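Local coordinates for RNA-binding protein Lsm (Halobacterium salinarum R1, PDB 6TFL), which probably binds RNA as a ring of seven Sm-like subunits, and is seen here with uridine and calcium ions bound, at residues 35-38 / 39-43. Numbering follows the deposited sequence.
Sequences GYDQ and HMNVV. With URI (uridine), chain Q.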
loop_
_atom_site.group_PDB
_atom_site.type_symbol
_atom_site.label_atom_id
_atom_site.label_comp_id
_atom_site.label_asym_id
_atom_site.label_seq_id
_atom_site.Cartn_x
_atom_site.Cartn_y
_atom_site.Cartn_z
ATOM N N GLY A 35 2.295 -17.933 16.707
ATOM C CA GLY A 35 2.639 -16.536 16.889
ATOM C C GLY A 35 2.004 -15.664 15.825
ATOM O O GLY A 35 1.560 -16.138 14.773
ATOM N N TYR A 36 1.990 -14.369 16.115
ATOM C CA TYR A 36 1.491 -13.372 15.188
ATOM C C TYR A 36 2.063 -12.026 15.614
ATOM O O TYR A 36 2.670 -11.900 16.684
ATOM C CB TYR A 36 -0.044 -13.349 15.162
ATOM C CG TYR A 36 -0.608 -12.848 16.448
ATOM C CD1 TYR A 36 -0.747 -13.704 17.537
ATOM C CD2 TYR A 36 -0.969 -11.521 16.598
ATOM C CE1 TYR A 36 -1.242 -13.249 18.733
ATOM C CE2 TYR A 36 -1.461 -11.053 17.792
ATOM C CZ TYR A 36 -1.595 -11.919 18.857
ATOM O OH TYR A 36 -2.086 -11.463 20.054
ATOM N N ASP A 37 1.855 -11.014 14.768
ATOM C CA ASP A 37 2.217 -9.649 15.126
ATOM C C ASP A 37 1.158 -8.672 14.614
ATOM O O ASP A 37 0.175 -9.058 13.982
ATOM C CB ASP A 37 3.620 -9.301 14.611
ATOM C CG ASP A 37 3.729 -9.364 13.096
ATOM O OD1 ASP A 37 2.733 -9.051 12.385
ATOM O OD2 ASP A 37 4.836 -9.720 12.615
ATOM N N GLN A 38 1.400 -7.387 14.868
ATOM C CA GLN A 38 0.470 -6.314 14.536
ATOM C C GLN A 38 0.140 -6.230 13.054
ATOM O O GLN A 38 -0.907 -5.681 12.708
ATOM C CB GLN A 38 1.049 -4.978 14.996
ATOM C CG GLN A 38 1.957 -5.115 16.224
ATOM C CD GLN A 38 3.410 -5.477 15.872
ATOM O OE1 GLN A 38 3.955 -5.017 14.858
ATOM N NE2 GLN A 38 4.035 -6.310 16.709
ATOM N N HIS A 39 0.997 -6.724 12.167
ATOM C CA HIS A 39 0.646 -6.722 10.749
ATOM C C HIS A 39 -0.218 -7.907 10.357
ATOM O O HIS A 39 -0.603 -8.016 9.185
ATOM C CB HIS A 39 1.893 -6.748 9.872
ATOM C CG HIS A 39 2.927 -5.744 10.260
ATOM N ND1 HIS A 39 2.766 -4.393 10.045
ATOM C CD2 HIS A 39 4.142 -5.894 10.841
ATOM C CE1 HIS A 39 3.839 -3.752 10.481
ATOM N NE2 HIS A 39 4.685 -4.640 10.972
ATOM N N MET A 40 -0.506 -8.799 11.300
ATOM C CA MET A 40 -1.142 -10.082 11.048
ATOM C C MET A 40 -0.243 -11.020 10.251
ATOM O O MET A 40 -0.745 -11.927 9.577
ATOM C CB MET A 40 -2.509 -9.938 10.356
ATOM C CG MET A 40 -3.587 -10.808 10.973
ATOM S SD MET A 40 -5.197 -10.735 10.124
ATOM C CE MET A 40 -5.953 -9.375 11.008
ATOM N N ASN A 41 1.079 -10.834 10.311
ATOM C CA ASN A 41 1.972 -11.956 10.055
ATOM C C ASN A 41 1.634 -13.044 11.063
ATOM O O ASN A 41 1.413 -12.751 12.238
ATOM C CB ASN A 41 3.440 -11.565 10.212
ATOM C CG ASN A 41 3.854 -10.354 9.375
ATOM O OD1 ASN A 41 3.286 -10.068 8.321
ATOM N ND2 ASN A 41 4.884 -9.655 9.845
ATOM N N VAL A 42 1.553 -14.293 10.607
ATOM C CA VAL A 42 1.278 -15.405 11.505
ATOM C C VAL A 42 2.364 -16.458 11.326
ATOM O O VAL A 42 3.009 -16.552 10.274
ATOM C CB VAL A 42 -0.130 -16.026 11.287
ATOM C CG1 VAL A 42 -1.224 -15.021 11.609
ATOM C CG2 VAL A 42 -0.300 -16.544 9.859
ATOM N N VAL A 43 2.575 -17.242 12.385
ATOM C CA VAL A 43 3.384 -18.454 12.334
ATOM C C VAL A 43 2.453 -19.652 12.515
ATOM O O VAL A 43 1.721 -19.734 13.511
ATOM C CB VAL A 43 4.488 -18.445 13.403
ATOM C CG1 VAL A 43 5.469 -19.587 13.166
ATOM C CG2 VAL A 43 5.202 -17.102 13.428
HETATM N N1 URI Q . 3.480 -5.587 6.429
HETATM C C2 URI Q . 3.367 -6.958 6.575
HETATM N N3 URI Q . 4.430 -7.566 7.190
HETATM C C4 URI Q . 5.567 -6.966 7.671
HETATM C C5 URI Q . 5.610 -5.543 7.494
HETATM C C6 URI Q . 4.585 -4.914 6.900
HETATM O O2 URI Q . 2.398 -7.597 6.183
HETATM O O4 URI Q . 6.419 -7.682 8.207
HETATM C "C1'" URI Q . 2.324 -4.943 5.789
HETATM C "C2'" URI Q . 1.319 -4.367 6.775
HETATM C "C3'" URI Q . 0.558 -3.397 5.878
HETATM C "C4'" URI Q . 1.665 -2.845 4.978
HETATM O "O2'" URI Q . 0.530 -5.373 7.375
HETATM O "O3'" URI Q . -0.387 -4.121 5.091
HETATM O "O4'" URI Q . 2.733 -3.844 4.993
HETATM C "C5'" URI Q . 2.202 -1.501 5.411
HETATM O "O5'" URI Q . 1.176 -0.509 5.433
#
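Asp-37 turns its carboxylate back into the loop of the hairpin 32-36/42-45 and meets Asn-41 there. This is the turn between two strands of the Sm (LSM) fold whose His-39 and Asn-41 form part of the uridine pocket. With chi1 at 62°, the CG of Asp-37 sits between the backbone N and the carbonyl carbon, which tucks the acid inside the type I turn Asp-37 to Met-40. Asp-37 OD2 takes Asn-41 ND2 on its syn lone pair at 2.8 Å, the carboxylate and amide planes standing 70° apart. Asp-37 OD1 takes His-39 N (2.9 Å) from above the carboxylate plane, an Asx turn, and, weakly, Asn-41 N. The turn closes with Met-40 N on Asp-37 O at 2.8 Å; behind it, Asp-37 N reaches Asn-41 O and Val-43 N reaches Gly-35 O. This inner side is buried: Tyr-36 CB rests on Val-42 CG1 at 4.1 Å, Tyr-36 OH bonds to Glu-12, and Val-42 packs on Ile-60 of strand 57-61.

The loose side is exposed Gln-38, whose OE1 stays 4.0 Å from NE2 of the partly exposed His-39, without a bond.

The base is held in order. Uridine C5 sits 3.6 Å above the centre of the His-39 ring. Asn-41 OD1 accepts from uridine N3 and Asn-41 ND2 gives to uridine O4, both at 3.0 Å. Asn-41 OD1 also accepts from Gly-54 N, and Arg-53 of another subunit bonds to the uridine.

An alanine in place of Asp-37 would probably cost Asn-41 ND2 and His-39 N this carboxylate acceptor, leaving the Asn-41 side chain less firmly oriented toward the base. The carboxylate on ND2 and Gly-54 N on OD1 together probably fix which end of the Asn-41 amide donates, consistent with a preference for uracil over cytosine.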